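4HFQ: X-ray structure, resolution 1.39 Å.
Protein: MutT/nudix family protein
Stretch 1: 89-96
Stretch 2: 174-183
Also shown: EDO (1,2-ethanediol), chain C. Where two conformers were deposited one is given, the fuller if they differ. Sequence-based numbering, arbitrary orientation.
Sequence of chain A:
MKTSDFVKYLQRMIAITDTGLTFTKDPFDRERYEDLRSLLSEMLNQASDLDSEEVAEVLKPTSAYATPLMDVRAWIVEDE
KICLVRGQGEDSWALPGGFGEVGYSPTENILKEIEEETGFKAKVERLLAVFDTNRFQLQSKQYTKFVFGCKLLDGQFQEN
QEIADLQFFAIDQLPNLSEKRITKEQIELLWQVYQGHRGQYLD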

# COMPACT_ATOMS: atom_id res chain seq x y z
N GLY A 89 -3.26 -27.97 -1.31
CA GLY A 89 -2.38 -27.95 -2.47
C GLY A 89 -1.03 -27.29 -2.26
O GLY A 89 -0.28 -27.07 -3.22
N GLU A 90 -0.71 -26.98 -1.01
CA GLU A 90 0.53 -26.28 -0.69
C GLU A 90 1.32 -27.01 0.38
O GLU A 90 0.75 -27.72 1.20
CB GLU A 90 0.24 -24.82 -0.30
CG GLU A 90 -0.23 -23.98 -1.48
CD GLU A 90 -0.80 -22.63 -1.09
OE1 GLU A 90 -1.06 -22.40 0.11
OE2 GLU A 90 -1.02 -21.80 -2.00
N ASP A 91 2.64 -26.84 0.35
CA ASP A 91 3.53 -27.51 1.29
C ASP A 91 4.03 -26.61 2.42
O ASP A 91 4.68 -27.08 3.35
CB ASP A 91 4.72 -28.12 0.54
CG ASP A 91 5.69 -27.08 0.01
OD1 ASP A 91 5.26 -26.01 -0.48
OD2 ASP A 91 6.91 -27.32 0.09
N SER A 92 3.71 -25.32 2.34
CA SER A 92 4.28 -24.35 3.27
C SER A 92 3.22 -23.62 4.09
O SER A 92 2.02 -23.71 3.81
CB SER A 92 5.15 -23.35 2.52
OG SER A 92 4.38 -22.72 1.53
N TRP A 93 3.68 -22.88 5.09
CA TRP A 93 2.83 -22.40 6.17
C TRP A 93 2.85 -20.91 6.23
O TRP A 93 3.86 -20.28 5.92
CB TRP A 93 3.35 -22.95 7.49
CG TRP A 93 3.28 -24.46 7.58
CD1 TRP A 93 4.15 -25.40 7.05
CD2 TRP A 93 2.26 -25.23 8.29
NE1 TRP A 93 3.74 -26.68 7.35
CE2 TRP A 93 2.61 -26.64 8.11
CE3 TRP A 93 1.14 -24.91 9.03
CZ2 TRP A 93 1.85 -27.66 8.65
CZ3 TRP A 93 0.37 -25.94 9.57
CH2 TRP A 93 0.73 -27.29 9.39
N ALA A 94 1.74 -20.33 6.70
CA ALA A 94 1.69 -18.86 6.90
C ALA A 94 0.76 -18.53 8.05
O ALA A 94 -0.01 -19.36 8.51
CB ALA A 94 1.22 -18.15 5.63
N LEU A 95 0.81 -17.27 8.50
CA LEU A 95 -0.17 -16.78 9.47
C LEU A 95 -1.54 -16.76 8.78
O LEU A 95 -1.61 -16.47 7.57
CB LEU A 95 0.15 -15.35 9.93
CG LEU A 95 1.51 -15.09 10.57
CD1 LEU A 95 1.73 -13.60 10.77
CD2 LEU A 95 1.60 -15.79 11.92
N PRO A 96 -2.63 -17.06 9.51
CA PRO A 96 -3.96 -16.94 8.91
C PRO A 96 -4.18 -15.53 8.36
O PRO A 96 -3.66 -14.56 8.91
CB PRO A 96 -4.92 -17.23 10.07
CG PRO A 96 -4.10 -18.07 11.01
CD PRO A 96 -2.70 -17.51 10.91
N LEU A 174 10.24 -23.14 13.59
CA LEU A 174 9.31 -22.78 12.52
C LEU A 174 9.41 -23.75 11.36
O LEU A 174 10.50 -24.24 11.05
CB LEU A 174 9.55 -21.35 12.03
CG LEU A 174 9.32 -20.24 13.05
CD1 LEU A 174 9.86 -18.90 12.54
CD2 LEU A 174 7.85 -20.10 13.45
N PRO A 175 8.27 -24.03 10.71
CA PRO A 175 8.25 -24.90 9.56
C PRO A 175 8.64 -24.13 8.29
O PRO A 175 9.04 -22.97 8.37
CB PRO A 175 6.78 -25.33 9.50
CG PRO A 175 6.05 -24.08 9.91
CD PRO A 175 6.92 -23.46 10.97
N ASN A 176 8.54 -24.78 7.14
CA ASN A 176 8.79 -24.10 5.87
C ASN A 176 7.64 -23.15 5.55
O ASN A 176 6.49 -23.55 5.40
CB ASN A 176 9.06 -25.06 4.73
CG ASN A 176 7.91 -26.01 4.49
OD1 ASN A 176 7.42 -26.14 3.37
ND2 ASN A 176 7.47 -26.67 5.54
N LEU A 177 8.00 -21.88 5.45
CA LEU A 177 7.06 -20.78 5.34
C LEU A 177 6.73 -20.44 3.92
O LEU A 177 7.56 -20.56 3.01
CB LEU A 177 7.63 -19.55 6.03
CG LEU A 177 7.94 -19.70 7.52
CD1 LEU A 177 8.62 -18.47 8.06
CD2 LEU A 177 6.67 -20.02 8.30
N SER A 178 5.49 -19.99 3.71
CA SER A 178 5.06 -19.45 2.43
C SER A 178 5.52 -18.00 2.41
O SER A 178 4.83 -17.10 2.90
CB SER A 178 3.54 -19.54 2.34
OG SER A 178 3.07 -18.98 1.12
N GLU A 179 6.71 -17.77 1.88
CA GLU A 179 7.42 -16.52 2.08
C GLU A 179 6.73 -15.30 1.45
O GLU A 179 6.89 -14.19 1.96
CB GLU A 179 8.86 -16.62 1.60
CG GLU A 179 9.70 -17.51 2.52
CD GLU A 179 11.17 -17.53 2.17
OE1 GLU A 179 11.49 -18.02 1.07
OE2 GLU A 179 12.00 -17.07 3.00
N LYS A 180 5.94 -15.51 0.40
CA LYS A 180 5.19 -14.39 -0.19
C LYS A 180 4.11 -13.90 0.75
O LYS A 180 3.61 -12.78 0.59
CB LYS A 180 4.58 -14.80 -1.54
CG LYS A 180 5.60 -15.22 -2.60
CD LYS A 180 6.37 -14.05 -3.18
CE LYS A 180 7.39 -14.57 -4.18
NZ LYS A 180 7.80 -13.55 -5.18
N ARG A 181 3.78 -14.72 1.76
CA ARG A 181 2.76 -14.38 2.77
C ARG A 181 3.33 -13.98 4.12
O ARG A 181 2.79 -13.08 4.78
CB ARG A 181 1.78 -15.54 2.95
CG ARG A 181 1.05 -15.88 1.67
CD ARG A 181 0.19 -17.12 1.80
NE ARG A 181 -0.22 -17.51 0.46
CZ ARG A 181 -0.63 -18.72 0.12
NH1 ARG A 181 -0.72 -19.68 1.03
NH2 ARG A 181 -0.98 -18.98 -1.14
N ILE A 182 4.42 -14.63 4.54
CA ILE A 182 5.10 -14.27 5.77
C ILE A 182 6.49 -14.87 5.74
O ILE A 182 6.67 -15.98 5.22
CB ILE A 182 4.31 -14.75 7.04
CG1 ILE A 182 4.67 -13.88 8.26
CG2 ILE A 182 4.50 -16.25 7.31
CD1 ILE A 182 4.18 -12.44 8.19
N THR A 183 7.46 -14.13 6.26
CA THR A 183 8.84 -14.63 6.31
C THR A 183 9.28 -14.87 7.75
O THR A 183 8.70 -14.35 8.70
CB THR A 183 9.85 -13.67 5.64
OG1 THR A 183 10.00 -12.49 6.44
CG2 THR A 183 9.42 -13.26 4.22
C1 EDO C . 6.53 -19.84 -0.91
O1 EDO C . 7.73 -19.70 -0.11
C2 EDO C . 6.05 -18.49 -1.41
O2 EDO C . 4.79 -18.09 -0.84

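The two stretches meet at a single beta bridge, with W93 CA and L177 CA 4.6 Å apart. Two backbone hydrogen bonds flank L177. W93 N donates to N176 O at 2.9 Å, and S178 N donates to W93 O at 2.8 Å. The second is nearly straight, at 171°, while the first is more bent, at 140°. W93 O also takes a CA-H...O contact from L177 CA at 3.3 Å.

The W93 side chain leans on P175. P175 CG lies 4.0 Å from the centroid of the W93 five-membered ring, over its face, in a CH-pi contact.

E90 and R181 form a two-pronged salt bridge. R181 NH1 donates to E90 OE1 and R181 NH2 to E90 OE2, each at 2.9 Å. The carboxylate meets the guanidinium at its edge, so both N-H groups can point at oxygens.

A94 and L95 supply apolar packing against I182. A94 CB is 4.1 Å from I182 CG2, and L95 CD1 is 3.7 Å from I182 CD1. A94 CB also lies 3.8 Å from R181 CB.

S178 O accepts from R181 N at 2.8 Å and from I182 N at 3.0 Å, a turn that brings both residues back toward stretch 1. A 1,2-ethanediol, probably from the crystallisation liquor, binds at this turn; its O2 hydrogen-bonds S178 OG at 2.8 Å.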